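Local coordinates for protein allergen Bos d 2 (Bos taurus, PDB 4WFV) that probably carries pheromones or other small odorant molecules as a secreted lipocalin and is a major allergen of cow dander, at residues Ile53-Lys58 with Leu80-Thr85; Glu95-Thr100 with Pro125-Lys130; Thr100-Tyr105 with Thr111-Gly116; Lys130-Asn135 with Val140-Ile145. All coordinates share one frame; numbering follows the deposited sequence.

Contact 1 of 4, residues Ile53-Lys58 with Leu80-Thr85; sequences ITFYLK and LEFYGT
Phe-55 and Phe-82 meet in a T-shaped stack. The edge of the Phe-55 ring, at CE2 and CZ, points at one face of Phe-82. The planes stand at 85° and the centroids are 5.3 Å apart. The closest approach is Phe-55 CE2 to Phe-82 CZ, 3.7 Å. Beside this pair Leu-57 offers one methyl. Its CD2 comes in at the edge of the Tyr-83 ring, in the ring plane, 3.6 Å from Tyr-83 OH. The same methyl is 4.3 Å from Phe-82 CZ. On the other face of Phe-82, toward the rim, lies Tyr-83 CD2. These side chains bridge two strands of the lipocalin beta barrel that are not neighbours: strand 62-74 runs between 50-59 and 77-81. The nearest CA atoms, Leu-57 and Phe-82, are 11.3 Å apart. Phe-82 CG lies opposite its backbone N (chi1 -179°), which sends the ring out across this gap. The turn after strand 77-81 sets the two aromatics. Phe-82 N bonds to Gly-84 O, and Tyr-83 and Gly-84 both have positive phi. Asn-86 ND2 holds the carbonyls of Leu-80 and Phe-82, and Asn-104 ND2 holds that of Tyr-83.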
loop_
_atom_site.group_PDB
_atom_site.type_symbol
_atom_site.label_atom_id
_atom_site.label_comp_id
_atom_site.label_asym_id
_atom_site.label_seq_id
_atom_site.Cartn_x
_atom_site.Cartn_y
_atom_site.Cartn_z
ATOM N N ILE A 53 -2.569 -6.394 -8.403
ATOM C CA ILE A 53 -2.656 -5.003 -7.986
ATOM C C ILE A 53 -2.355 -4.099 -9.173
ATOM O O ILE A 53 -1.290 -4.190 -9.797
ATOM C CB ILE A 53 -1.671 -4.700 -6.842
ATOM C CG1 ILE A 53 -1.897 -5.667 -5.680
ATOM C CG2 ILE A 53 -1.827 -3.258 -6.367
ATOM C CD1 ILE A 53 -0.840 -5.563 -4.593
ATOM N N THR A 54 -3.308 -3.228 -9.483
ATOM C CA THR A 54 -3.185 -2.295 -10.592
ATOM C C THR A 54 -3.058 -0.873 -10.037
ATOM O O THR A 54 -3.838 -0.452 -9.169
ATOM C CB THR A 54 -4.383 -2.417 -11.538
ATOM O OG1 THR A 54 -4.371 -3.725 -12.129
ATOM C CG2 THR A 54 -4.308 -1.367 -12.634
ATOM N N PHE A 55 -2.040 -0.153 -10.498
ATOM C CA PHE A 55 -1.701 1.149 -9.929
ATOM C C PHE A 55 -0.931 1.975 -10.944
ATOM O O PHE A 55 -0.404 1.438 -11.917
ATOM C CB PHE A 55 -0.839 0.963 -8.664
ATOM C CG PHE A 55 0.478 0.276 -8.924
ATOM C CD1 PHE A 55 0.557 -1.105 -8.975
ATOM C CD2 PHE A 55 1.635 1.021 -9.127
ATOM C CE1 PHE A 55 1.765 -1.737 -9.224
ATOM C CE2 PHE A 55 2.841 0.389 -9.370
ATOM C CZ PHE A 55 2.902 -0.985 -9.415
ATOM N N TYR A 56 -0.864 3.277 -10.699
ATOM C CA TYR A 56 0.006 4.165 -11.472
ATOM C C TYR A 56 1.324 4.439 -10.768
ATOM O O TYR A 56 1.385 4.570 -9.543
ATOM C CB TYR A 56 -0.672 5.507 -11.765
ATOM C CG TYR A 56 -1.721 5.454 -12.844
ATOM C CD1 TYR A 56 -1.361 5.475 -14.188
ATOM C CD2 TYR A 56 -3.073 5.381 -12.523
ATOM C CE1 TYR A 56 -2.314 5.436 -15.173
ATOM C CE2 TYR A 56 -4.031 5.335 -13.502
ATOM C CZ TYR A 56 -3.644 5.364 -14.826
ATOM O OH TYR A 56 -4.617 5.313 -15.795
ATOM N N LEU A 57 2.379 4.523 -11.570
ATOM C CA LEU A 57 3.677 5.010 -11.133
ATOM C C LEU A 57 3.959 6.210 -12.023
ATOM O O LEU A 57 3.725 6.143 -13.229
ATOM C CB LEU A 57 4.732 3.926 -11.350
ATOM C CG LEU A 57 6.193 4.221 -11.029
ATOM C CD1 LEU A 57 6.411 4.310 -9.520
ATOM C CD2 LEU A 57 7.068 3.133 -11.640
ATOM N N LYS A 58 4.423 7.314 -11.447
ATOM C CA LYS A 58 4.827 8.455 -12.271
ATOM C C LYS A 58 6.303 8.407 -12.629
ATOM O O LYS A 58 7.154 8.218 -11.763
ATOM C CB LYS A 58 4.541 9.779 -11.571
ATOM C CG LYS A 58 3.086 10.139 -11.436
ATOM C CD LYS A 58 2.989 11.593 -11.007
ATOM C CE LYS A 58 1.696 11.888 -10.300
ATOM N NZ LYS A 58 1.676 13.300 -9.823
ATOM N N LEU A 80 6.275 -9.891 -3.731
ATOM C CA LEU A 80 6.333 -9.454 -5.118
ATOM C C LEU A 80 7.619 -8.699 -5.408
ATOM O O LEU A 80 8.191 -8.050 -4.519
ATOM C CB LEU A 80 5.122 -8.607 -5.494
ATOM C CG LEU A 80 4.987 -7.236 -4.844
ATOM C CD1 LEU A 80 4.152 -6.324 -5.735
ATOM C CD2 LEU A 80 4.389 -7.345 -3.455
ATOM N N GLU A 81 8.076 -8.811 -6.651
ATOM C CA GLU A 81 9.238 -8.068 -7.113
ATOM C C GLU A 81 8.794 -6.763 -7.739
ATOM O O GLU A 81 8.027 -6.754 -8.703
ATOM C CB GLU A 81 10.030 -8.870 -8.155
ATOM C CG GLU A 81 10.865 -9.991 -7.597
ATOM C CD GLU A 81 11.899 -9.500 -6.615
ATOM O OE1 GLU A 81 12.685 -8.591 -6.961
ATOM O OE2 GLU A 81 11.907 -10.024 -5.489
ATOM N N PHE A 82 9.291 -5.664 -7.192
ATOM C CA PHE A 82 9.012 -4.340 -7.712
ATOM C C PHE A 82 9.978 -3.375 -7.048
ATOM O O PHE A 82 9.898 -3.141 -5.850
ATOM C CB PHE A 82 7.559 -3.950 -7.424
ATOM C CG PHE A 82 7.186 -2.606 -7.953
ATOM C CD1 PHE A 82 7.014 -2.404 -9.309
ATOM C CD2 PHE A 82 7.001 -1.540 -7.087
ATOM C CE1 PHE A 82 6.668 -1.147 -9.796
ATOM C CE2 PHE A 82 6.662 -0.289 -7.573
ATOM C CZ PHE A 82 6.503 -0.101 -8.931
ATOM N N TYR A 83 10.906 -2.832 -7.834
ATOM C CA TYR A 83 11.998 -2.020 -7.301
ATOM C C TYR A 83 12.646 -2.699 -6.103
ATOM O O TYR A 83 12.830 -2.104 -5.043
ATOM C CB TYR A 83 11.524 -0.606 -6.957
ATOM C CG TYR A 83 11.287 0.286 -8.162
ATOM C CD1 TYR A 83 12.334 0.661 -8.991
ATOM C CD2 TYR A 83 10.021 0.793 -8.438
ATOM C CE1 TYR A 83 12.118 1.493 -10.086
ATOM C CE2 TYR A 83 9.801 1.625 -9.519
ATOM C CZ TYR A 83 10.850 1.969 -10.337
ATOM O OH TYR A 83 10.623 2.798 -11.419
ATOM N N GLY A 84 13.008 -3.961 -6.309
ATOM C CA GLY A 84 13.544 -4.790 -5.252
ATOM C C GLY A 84 12.533 -5.849 -4.868
ATOM O O GLY A 84 11.544 -6.084 -5.565
ATOM N N THR A 85 12.785 -6.498 -3.745
ATOM C CA THR A 85 11.940 -7.580 -3.283
ATOM C C THR A 85 11.114 -7.101 -2.109
ATOM O O THR A 85 11.636 -6.514 -1.162
ATOM C CB THR A 85 12.785 -8.789 -2.889
ATOM O OG1 THR A 85 13.572 -9.184 -4.017
ATOM C CG2 THR A 85 11.893 -9.949 -2.476
#

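Contact 2 of 4, residues Glu95-Thr100 with Pro125-Lys130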
loop_
_atom_site.group_PDB
_atom_site.type_symbol
_atom_site.label_atom_id
_atom_site.label_comp_id
_atom_site.label_asym_id
_atom_site.label_seq_id
_atom_site.Cartn_x
_atom_site.Cartn_y
_atom_site.Cartn_z
ATOM N N GLU A 95 -14.807 -2.296 5.257
ATOM C CA GLU A 95 -15.565 -1.913 4.079
ATOM C C GLU A 95 -14.965 -0.688 3.383
ATOM O O GLU A 95 -15.016 -0.584 2.156
ATOM C CB GLU A 95 -17.032 -1.661 4.444
ATOM C CG GLU A 95 -17.846 -2.933 4.655
ATOM C CD GLU A 95 -17.968 -3.758 3.388
ATOM O OE1 GLU A 95 -17.945 -3.167 2.287
ATOM O OE2 GLU A 95 -18.080 -4.997 3.491
ATOM N N ASN A 96 -14.377 0.220 4.159
ATOM C CA ASN A 96 -13.954 1.508 3.612
ATOM C C ASN A 96 -12.459 1.798 3.632
ATOM O O ASN A 96 -12.023 2.818 3.092
ATOM C CB ASN A 96 -14.688 2.647 4.323
ATOM C CG ASN A 96 -16.185 2.605 4.094
ATOM O OD1 ASN A 96 -16.967 2.604 5.041
ATOM N ND2 ASN A 96 -16.590 2.556 2.828
ATOM N N MET A 97 -11.682 0.906 4.240
ATOM C CA MET A 97 -10.279 1.184 4.526
ATOM C C MET A 97 -9.433 -0.079 4.440
ATOM O O MET A 97 -9.882 -1.165 4.827
ATOM C CB MET A 97 -10.204 1.781 5.927
ATOM C CG MET A 97 -8.848 2.042 6.463
ATOM S SD MET A 97 -9.002 2.602 8.185
ATOM C CE MET A 97 -7.273 2.973 8.436
ATOM N N LEU A 98 -8.211 0.053 3.932
ATOM C CA LEU A 98 -7.306 -1.082 3.852
ATOM C C LEU A 98 -5.915 -0.561 4.160
ATOM O O LEU A 98 -5.510 0.473 3.623
ATOM C CB LEU A 98 -7.347 -1.715 2.451
ATOM C CG LEU A 98 -6.616 -3.056 2.248
ATOM C CD1 LEU A 98 -7.162 -3.797 1.022
ATOM C CD2 LEU A 98 -5.111 -2.864 2.131
ATOM N N VAL A 99 -5.192 -1.248 5.040
ATOM C CA VAL A 99 -3.819 -0.847 5.357
ATOM C C VAL A 99 -2.867 -1.990 5.036
ATOM O O VAL A 99 -3.083 -3.122 5.470
ATOM C CB VAL A 99 -3.649 -0.434 6.836
ATOM C CG1 VAL A 99 -2.221 0.038 7.089
ATOM C CG2 VAL A 99 -4.619 0.687 7.202
ATOM N N THR A 100 -1.824 -1.687 4.270
ATOM C CA THR A 100 -0.766 -2.644 3.975
ATOM C C THR A 100 0.474 -2.298 4.773
ATOM O O THR A 100 0.700 -1.136 5.121
ATOM C CB THR A 100 -0.356 -2.637 2.490
ATOM O OG1 THR A 100 0.265 -1.382 2.172
ATOM C CG2 THR A 100 -1.558 -2.868 1.593
ATOM N N PRO A 125 -11.005 11.101 11.176
ATOM C CA PRO A 125 -10.001 11.059 12.248
ATOM C C PRO A 125 -9.895 9.686 12.904
ATOM O O PRO A 125 -8.782 9.277 13.237
ATOM C CB PRO A 125 -10.505 12.129 13.225
ATOM C CG PRO A 125 -11.191 13.126 12.315
ATOM C CD PRO A 125 -11.901 12.262 11.305
ATOM N N GLU A 126 -11.009 8.976 13.055
ATOM C CA GLU A 126 -10.957 7.621 13.585
ATOM C C GLU A 126 -10.104 6.709 12.701
ATOM O O GLU A 126 -9.322 5.908 13.201
ATOM C CB GLU A 126 -12.373 7.059 13.740
ATOM C CG GLU A 126 -12.429 5.617 14.167
ATOM C CD GLU A 126 -13.851 5.073 14.196
ATOM O OE1 GLU A 126 -14.811 5.858 14.018
ATOM O OE2 GLU A 126 -14.004 3.857 14.407
ATOM N N GLU A 127 -10.277 6.815 11.386
ATOM C CA GLU A 127 -9.502 5.990 10.471
ATOM C C GLU A 127 -8.027 6.367 10.510
ATOM O O GLU A 127 -7.158 5.492 10.465
ATOM C CB GLU A 127 -10.058 6.105 9.050
ATOM C CG GLU A 127 -11.380 5.384 8.892
ATOM C CD GLU A 127 -12.042 5.657 7.559
ATOM O OE1 GLU A 127 -11.983 6.804 7.060
ATOM O OE2 GLU A 127 -12.628 4.696 7.007
ATOM N N LEU A 128 -7.738 7.659 10.601
ATOM C CA LEU A 128 -6.350 8.089 10.632
ATOM C C LEU A 128 -5.690 7.649 11.932
ATOM O O LEU A 128 -4.533 7.261 11.931
ATOM C CB LEU A 128 -6.238 9.593 10.432
ATOM C CG LEU A 128 -4.831 10.177 10.433
ATOM C CD1 LEU A 128 -4.045 9.657 9.224
ATOM C CD2 LEU A 128 -4.905 11.701 10.395
ATOM N N GLU A 129 -6.436 7.693 13.032
ATOM C CA GLU A 129 -5.924 7.214 14.318
ATOM C C GLU A 129 -5.517 5.746 14.204
ATOM O O GLU A 129 -4.434 5.361 14.657
ATOM C CB GLU A 129 -6.977 7.412 15.417
ATOM C CG GLU A 129 -6.453 7.212 16.846
ATOM C CD GLU A 129 -6.448 5.773 17.326
ATOM O OE1 GLU A 129 -7.092 4.894 16.724
ATOM O OE2 GLU A 129 -5.786 5.518 18.359
ATOM N N LYS A 130 -6.370 4.924 13.601
ATOM C CA LYS A 130 -6.046 3.511 13.395
ATOM C C LYS A 130 -4.795 3.351 12.532
ATOM O O LYS A 130 -3.906 2.549 12.857
ATOM C CB LYS A 130 -7.224 2.782 12.748
ATOM C CG LYS A 130 -8.398 2.538 13.679
ATOM C CD LYS A 130 -9.597 1.982 12.918
ATOM C CE LYS A 130 -10.793 1.793 13.842
ATOM N NZ LYS A 130 -12.070 1.649 13.095
#
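The flat carboxylate of Glu-127 presents its OE2 end to Asn-96, just before the strand, and Met-97, its first residue. Met-97 CB lies off one side of the carboxylate plane, 3.9 Å from Glu-127 OE2. Asn-96 CB approaches the same oxygen at 4.0 Å. The other oxygen, Glu-127 OE1, accepts a hydrogen bond from Thr-124 N, just ahead of the helix. That bond helps fix the turn of the carboxylate. The rest of the contact is packing of the Met-97 chain. Met-97 is fully extended, with CG opposite the backbone N (chi1 175°), and runs straight out to the helix. The Met-97 and Glu-127 chains run alongside each other, pointing opposite ways. Met-97 SD touches the aliphatic part of Glu-127, 3.7 Å from Glu-127 CG. The terminal methyl goes further and rests on a carbonyl oxygen of the helix, Met-97 CE to Glu-127 O at 3.2 Å. The methyl also brushes Lys-130 CB at 4.3 Å. Lys-130 turns its ammonium elsewhere, to a salt bridge with Glu-126 one helical turn back. Around the methionine, Phe-123, Tyr-131 and His-92 add further packing. The arrangement is that of the lipocalin fold, in which the C-terminal helix lies against the outside of the beta barrel.

Contact 3 of 4, residues Thr100-Tyr105 with Thr111-Gly116; sequences TYVENY and TKMTEG
Thr-100 and Glu-115 open a ladder of antiparallel backbone bonds. Thr-100/Glu-115, Val-102/Met-113 and Asn-104/Thr-111 are hydrogen-bonded pairs. The straightest bond is Val-102 N to Met-113 O, 2.8 Å at 176°. Tyr-101/Thr-114 and Glu-103/Lys-112 are the non-hydrogen-bonded pairs between them. Side-chain polar bonds lie on both faces. On the face of Thr-100, its OG1 donates to the anti lone pair of Glu-115 OE1 at 2.8 Å. Tyr-39 OH is also bonded to that oxygen. At the far end a water links Asn-104 OD1 and Thr-111 OG1, while Asn-104 ND2 binds Asn-86 and Thr-111 OG1 binds Asn-25. On the face of Tyr-101, its OH takes a bond from Lys-112 NZ at 2.9 Å and gives one to Glu-103 OE2 at 2.6 Å. The hydroxyl sits between these opposite charges, which probably steady it. Lys-112 folds back at its last two torsions (chi3 55°, chi4 70°), which brings NZ to the hydroxyl; NZ also binds Arg-138 O. Apolar packing is led by Val-102 CB on Met-113 CG, 3.6 Å, the two side chains lying side by side. Thr-114 CG2 meets the edge of the Tyr-101 ring. This is a beta hairpin of the lipocalin barrel, formed by strands 97-105 and 110-118.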
loop_
_atom_site.group_PDB
_atom_site.type_symbol
_atom_site.label_atom_id
_atom_site.label_comp_id
_atom_site.label_asym_id
_atom_site.label_seq_id
_atom_site.Cartn_x
_atom_site.Cartn_y
_atom_site.Cartn_z
ATOM N N THR A 100 -1.824 -1.687 4.270
ATOM C CA THR A 100 -0.766 -2.644 3.975
ATOM C C THR A 100 0.474 -2.298 4.773
ATOM O O THR A 100 0.700 -1.136 5.121
ATOM C CB THR A 100 -0.356 -2.637 2.490
ATOM O OG1 THR A 100 0.265 -1.382 2.172
ATOM C CG2 THR A 100 -1.558 -2.868 1.593
ATOM N N TYR A 101 1.274 -3.322 5.062
ATOM C CA TYR A 101 2.598 -3.143 5.627
ATOM C C TYR A 101 3.573 -3.808 4.671
ATOM O O TYR A 101 3.432 -4.984 4.346
ATOM C CB TYR A 101 2.706 -3.761 7.024
ATOM C CG TYR A 101 4.125 -3.782 7.546
ATOM C CD1 TYR A 101 4.788 -2.600 7.868
ATOM C CD2 TYR A 101 4.818 -4.978 7.684
ATOM C CE1 TYR A 101 6.096 -2.609 8.330
ATOM C CE2 TYR A 101 6.138 -4.996 8.149
ATOM C CZ TYR A 101 6.763 -3.806 8.467
ATOM O OH TYR A 101 8.062 -3.807 8.921
ATOM N N VAL A 102 4.541 -3.037 4.197
ATOM C CA VAL A 102 5.482 -3.504 3.195
ATOM C C VAL A 102 6.897 -3.418 3.737
ATOM O O VAL A 102 7.275 -2.408 4.347
ATOM C CB VAL A 102 5.369 -2.636 1.929
ATOM C CG1 VAL A 102 6.504 -2.931 0.955
ATOM C CG2 VAL A 102 3.997 -2.820 1.281
ATOM N N GLU A 103 7.667 -4.482 3.536
ATOM C CA GLU A 103 9.112 -4.415 3.733
ATOM C C GLU A 103 9.756 -4.580 2.366
ATOM O O GLU A 103 9.582 -5.599 1.690
ATOM C CB GLU A 103 9.611 -5.486 4.718
ATOM C CG GLU A 103 9.028 -5.323 6.111
ATOM C CD GLU A 103 9.726 -6.163 7.163
ATOM O OE1 GLU A 103 10.494 -7.083 6.794
ATOM O OE2 GLU A 103 9.498 -5.900 8.364
ATOM N N ASN A 104 10.473 -3.548 1.943
ATOM C CA ASN A 104 11.152 -3.561 0.656
ATOM C C ASN A 104 12.655 -3.653 0.871
ATOM O O ASN A 104 13.205 -2.982 1.739
ATOM C CB ASN A 104 10.811 -2.287 -0.125
ATOM C CG ASN A 104 11.681 -2.089 -1.352
ATOM O OD1 ASN A 104 12.754 -1.484 -1.275
ATOM N ND2 ASN A 104 11.215 -2.573 -2.495
ATOM N N TYR A 105 13.306 -4.504 0.092
ATOM C CA TYR A 105 14.759 -4.592 0.113
ATOM C C TYR A 105 15.268 -4.337 -1.291
ATOM O O TYR A 105 14.855 -5.006 -2.244
ATOM C CB TYR A 105 15.198 -5.976 0.595
ATOM C CG TYR A 105 16.680 -6.264 0.447
ATOM C CD1 TYR A 105 17.629 -5.557 1.178
ATOM C CD2 TYR A 105 17.121 -7.272 -0.406
ATOM C CE1 TYR A 105 18.995 -5.832 1.041
ATOM C CE2 TYR A 105 18.458 -7.551 -0.539
ATOM C CZ TYR A 105 19.382 -6.830 0.186
ATOM O OH TYR A 105 20.717 -7.126 0.040
ATOM N N THR A 111 13.461 -1.016 3.694
ATOM C CA THR A 111 12.509 0.048 3.967
ATOM C C THR A 111 11.247 -0.563 4.540
ATOM O O THR A 111 10.685 -1.512 3.979
ATOM C CB THR A 111 12.173 0.815 2.690
ATOM O OG1 THR A 111 13.361 1.443 2.201
ATOM C CG2 THR A 111 11.108 1.896 2.960
ATOM N N LYS A 112 10.820 -0.038 5.679
ATOM C CA LYS A 112 9.564 -0.436 6.293
ATOM C C LYS A 112 8.540 0.642 5.999
ATOM O O LYS A 112 8.777 1.812 6.267
ATOM C CB LYS A 112 9.763 -0.581 7.796
ATOM C CG LYS A 112 10.756 -1.684 8.168
ATOM C CD LYS A 112 11.395 -1.433 9.531
ATOM C CE LYS A 112 10.371 -1.253 10.634
ATOM N NZ LYS A 112 9.671 -2.521 10.961
ATOM N N MET A 113 7.411 0.257 5.414
ATOM C CA MET A 113 6.418 1.255 5.027
ATOM C C MET A 113 4.994 0.732 5.156
ATOM O O MET A 113 4.745 -0.468 5.262
ATOM C CB MET A 113 6.680 1.764 3.604
ATOM C CG MET A 113 6.459 0.739 2.535
ATOM S SD MET A 113 6.624 1.446 0.880
ATOM C CE MET A 113 5.088 2.329 0.660
ATOM N N THR A 114 4.061 1.668 5.185
ATOM C CA THR A 114 2.655 1.298 5.119
ATOM C C THR A 114 1.957 2.122 4.070
ATOM O O THR A 114 2.450 3.181 3.660
ATOM C CB THR A 114 1.922 1.548 6.450
ATOM O OG1 THR A 114 2.016 2.940 6.779
ATOM C CG2 THR A 114 2.500 0.670 7.585
ATOM N N GLU A 115 0.803 1.619 3.644
ATOM C CA GLU A 115 -0.077 2.341 2.738
ATOM C C GLU A 115 -1.480 2.326 3.311
ATOM O O GLU A 115 -1.963 1.282 3.796
ATOM C CB GLU A 115 -0.078 1.682 1.357
ATOM C CG GLU A 115 1.303 1.708 0.714
ATOM C CD GLU A 115 1.431 0.771 -0.462
ATOM O OE1 GLU A 115 0.948 -0.368 -0.376
ATOM O OE2 GLU A 115 2.020 1.190 -1.480
ATOM N N GLY A 116 -2.134 3.481 3.282
ATOM C CA GLY A 116 -3.501 3.612 3.767
ATOM C C GLY A 116 -4.423 3.888 2.601
ATOM O O GLY A 116 -4.343 4.952 1.982
HETATM O O HOH W 1 14.546 -0.296 0.434
#

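Contact 4 of 4, residues Lys130-Asn135 with Val140-Ile145; sequences KYQQLN and VPNENI
Asn-142 joins the helix through both ends of its amide. Its OD1 accepts from Asn-135 ND2 at 2.8 Å, with an N-H...O angle of 166°. Its ND2 donates to the backbone Gln-132 O at 3.1 Å, nearly straight. Each oxygen lies close to the plane of the amide that donates to it, but Asn-142 ND2 meets Gln-132 O from 35° outside the carbonyl plane. A third bond closes the helix end onto the chain that follows, Val-140 N to Asn-135 O at 3.0 Å. The other end of the Asn-135 amide is taken as well, since OD1 binds Thr-114 OG1. Tyr-131 OH binds the same threonine.

The amide planes of Gln-132 and Asn-142 are stacked, and Gln-132 CG is 3.4 Å from Asn-142 OD1. With CG set opposite the carbonyl carbon (chi1 -66°) and the chain extended beyond it, Gln-132 reaches Ile-145. The two cross at nearly a right angle, Gln-132 NE2 to Ile-145 CD1 at 3.4 Å. That methyl also sits 4.1 Å from Tyr-131 CE2. Asn-135 ND2 lies over one face of the Tyr-131 ring, 3.4 Å above its plane and toward the rim. Val-140 CB packs on Asn-135 CB at 4.1 Å. Beyond them Ala-22 and Tyr-20 of strand 17-23 complete the packing.

The three bonds are one between side-chain amides, one from a side-chain amide to the backbone and one between backbones. Asn-135, a buried residue, has partners for both its amide oxygen and its amide nitrogen. These uncharged bonds tie the chain after the C-terminal lipocalin helix back onto that helix.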
loop_
_atom_site.group_PDB
_atom_site.type_symbol
_atom_site.label_atom_id
_atom_site.label_comp_id
_atom_site.label_asym_id
_atom_site.label_seq_id
_atom_site.Cartn_x
_atom_site.Cartn_y
_atom_site.Cartn_z
ATOM N N LYS A 130 -6.370 4.924 13.601
ATOM C CA LYS A 130 -6.046 3.511 13.395
ATOM C C LYS A 130 -4.795 3.351 12.532
ATOM O O LYS A 130 -3.906 2.549 12.857
ATOM C CB LYS A 130 -7.224 2.782 12.748
ATOM C CG LYS A 130 -8.398 2.538 13.679
ATOM C CD LYS A 130 -9.597 1.982 12.918
ATOM C CE LYS A 130 -10.793 1.793 13.842
ATOM N NZ LYS A 130 -12.070 1.649 13.095
ATOM N N TYR A 131 -4.728 4.099 11.431
ATOM C CA TYR A 131 -3.563 4.036 10.553
ATOM C C TYR A 131 -2.265 4.377 11.303
ATOM O O TYR A 131 -1.271 3.669 11.193
ATOM C CB TYR A 131 -3.775 4.969 9.355
ATOM C CG TYR A 131 -2.619 4.999 8.396
ATOM C CD1 TYR A 131 -2.200 3.848 7.741
ATOM C CD2 TYR A 131 -1.944 6.180 8.148
ATOM C CE1 TYR A 131 -1.130 3.878 6.862
ATOM C CE2 TYR A 131 -0.877 6.219 7.278
ATOM C CZ TYR A 131 -0.469 5.068 6.647
ATOM O OH TYR A 131 0.600 5.116 5.770
ATOM N N GLN A 132 -2.291 5.463 12.064
ATOM C CA GLN A 132 -1.105 5.893 12.800
ATOM C C GLN A 132 -0.706 4.917 13.904
ATOM O O GLN A 132 0.479 4.699 14.124
ATOM C CB GLN A 132 -1.290 7.318 13.328
ATOM C CG GLN A 132 -1.366 8.335 12.187
ATOM C CD GLN A 132 -1.236 9.772 12.626
ATOM O OE1 GLN A 132 -1.216 10.078 13.815
ATOM N NE2 GLN A 132 -1.162 10.674 11.654
ATOM N N GLN A 133 -1.683 4.290 14.551
ATOM C CA GLN A 133 -1.378 3.269 15.542
ATOM C C GLN A 133 -0.734 2.042 14.889
ATOM O O GLN A 133 0.238 1.477 15.411
ATOM C CB GLN A 133 -2.643 2.875 16.305
ATOM C CG GLN A 133 -2.392 1.845 17.395
ATOM C CD GLN A 133 -1.493 2.372 18.494
ATOM O OE1 GLN A 133 -1.524 3.560 18.826
ATOM N NE2 GLN A 133 -0.677 1.491 19.063
ATOM N N LEU A 134 -1.260 1.630 13.739
ATOM C CA LEU A 134 -0.677 0.499 13.018
ATOM C C LEU A 134 0.760 0.801 12.592
ATOM O O LEU A 134 1.638 -0.067 12.652
ATOM C CB LEU A 134 -1.523 0.137 11.797
ATOM C CG LEU A 134 -2.905 -0.443 12.095
ATOM C CD1 LEU A 134 -3.796 -0.319 10.863
ATOM C CD2 LEU A 134 -2.815 -1.882 12.572
ATOM N N ASN A 135 1.002 2.032 12.164
ATOM C CA ASN A 135 2.355 2.455 11.821
ATOM C C ASN A 135 3.299 2.284 13.003
ATOM O O ASN A 135 4.376 1.693 12.885
ATOM C CB ASN A 135 2.369 3.915 11.370
ATOM C CG ASN A 135 1.755 4.118 9.996
ATOM O OD1 ASN A 135 1.523 3.162 9.264
ATOM N ND2 ASN A 135 1.491 5.370 9.649
ATOM N N VAL A 140 7.108 2.220 11.868
ATOM C CA VAL A 140 7.006 3.157 10.755
ATOM C C VAL A 140 6.659 4.541 11.308
ATOM O O VAL A 140 5.639 4.713 11.973
ATOM C CB VAL A 140 5.947 2.687 9.756
ATOM C CG1 VAL A 140 5.745 3.727 8.648
ATOM C CG2 VAL A 140 6.372 1.338 9.170
ATOM N N PRO A 141 7.541 5.524 11.083
ATOM C CA PRO A 141 7.359 6.830 11.730
ATOM C C PRO A 141 6.237 7.674 11.135
ATOM O O PRO A 141 6.201 7.927 9.928
ATOM C CB PRO A 141 8.715 7.514 11.529
ATOM C CG PRO A 141 9.281 6.873 10.312
ATOM C CD PRO A 141 8.794 5.454 10.307
ATOM N N ASN A 142 5.332 8.126 11.991
ATOM C CA ASN A 142 4.226 8.946 11.522
ATOM C C ASN A 142 4.678 10.310 11.012
ATOM O O ASN A 142 3.976 10.956 10.237
ATOM C CB ASN A 142 3.148 9.042 12.598
ATOM C CG ASN A 142 2.376 7.756 12.721
ATOM O OD1 ASN A 142 1.870 7.240 11.728
ATOM N ND2 ASN A 142 2.312 7.203 13.921
ATOM N N GLU A 143 5.867 10.731 11.424
ATOM C CA GLU A 143 6.457 11.969 10.947
ATOM C C GLU A 143 6.704 11.920 9.441
ATOM O O GLU A 143 6.827 12.949 8.788
ATOM C CB GLU A 143 7.771 12.239 11.689
ATOM C CG GLU A 143 7.601 12.542 13.180
ATOM C CD GLU A 143 7.519 11.297 14.068
ATOM O OE1 GLU A 143 7.494 10.155 13.556
ATOM O OE2 GLU A 143 7.492 11.475 15.305
ATOM N N ASN A 144 6.793 10.706 8.904
ATOM C CA ASN A 144 7.057 10.531 7.477
ATOM C C ASN A 144 5.816 10.216 6.640
ATOM O O ASN A 144 5.931 9.784 5.495
ATOM C CB ASN A 144 8.130 9.466 7.244
ATOM C CG ASN A 144 9.525 9.956 7.604
ATOM O OD1 ASN A 144 9.727 11.142 7.876
ATOM N ND2 ASN A 144 10.494 9.046 7.601
ATOM N N ILE A 145 4.634 10.461 7.189
ATOM C CA ILE A 145 3.422 10.257 6.406
ATOM C C ILE A 145 3.372 11.255 5.248
ATOM O O ILE A 145 3.686 12.441 5.416
ATOM C CB ILE A 145 2.147 10.410 7.258
ATOM C CG1 ILE A 145 1.987 9.230 8.212
ATOM C CG2 ILE A 145 0.920 10.515 6.353
ATOM C CD1 ILE A 145 0.851 9.403 9.228
#

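How the contacts relate
Contact 3 is the buried one. The other three are only partly buried. Contacts 2 and 3 share strand 97-105, contacts 2 and 4 share helix 125-137, and contact 4 meets contact 3 through Thr-114, whose OG1 bonds to Asn-135 and Tyr-131. Contacts 2, 3 and 4 therefore form a connected group where the helix lies on the barrel. Contact 1 lies on the opposite side of the chain's centre from contacts 2 and 4, and touches contact 3 through Tyr-83 and Thr-85. The chemistry differs accordingly. Contact 1 is aromatic and aliphatic, contact 2 mainly apolar around a methionine, contact 3 a backbone ladder with polar side-chain links, and contact 4 a set of hydrogen bonds made largely by side-chain amides.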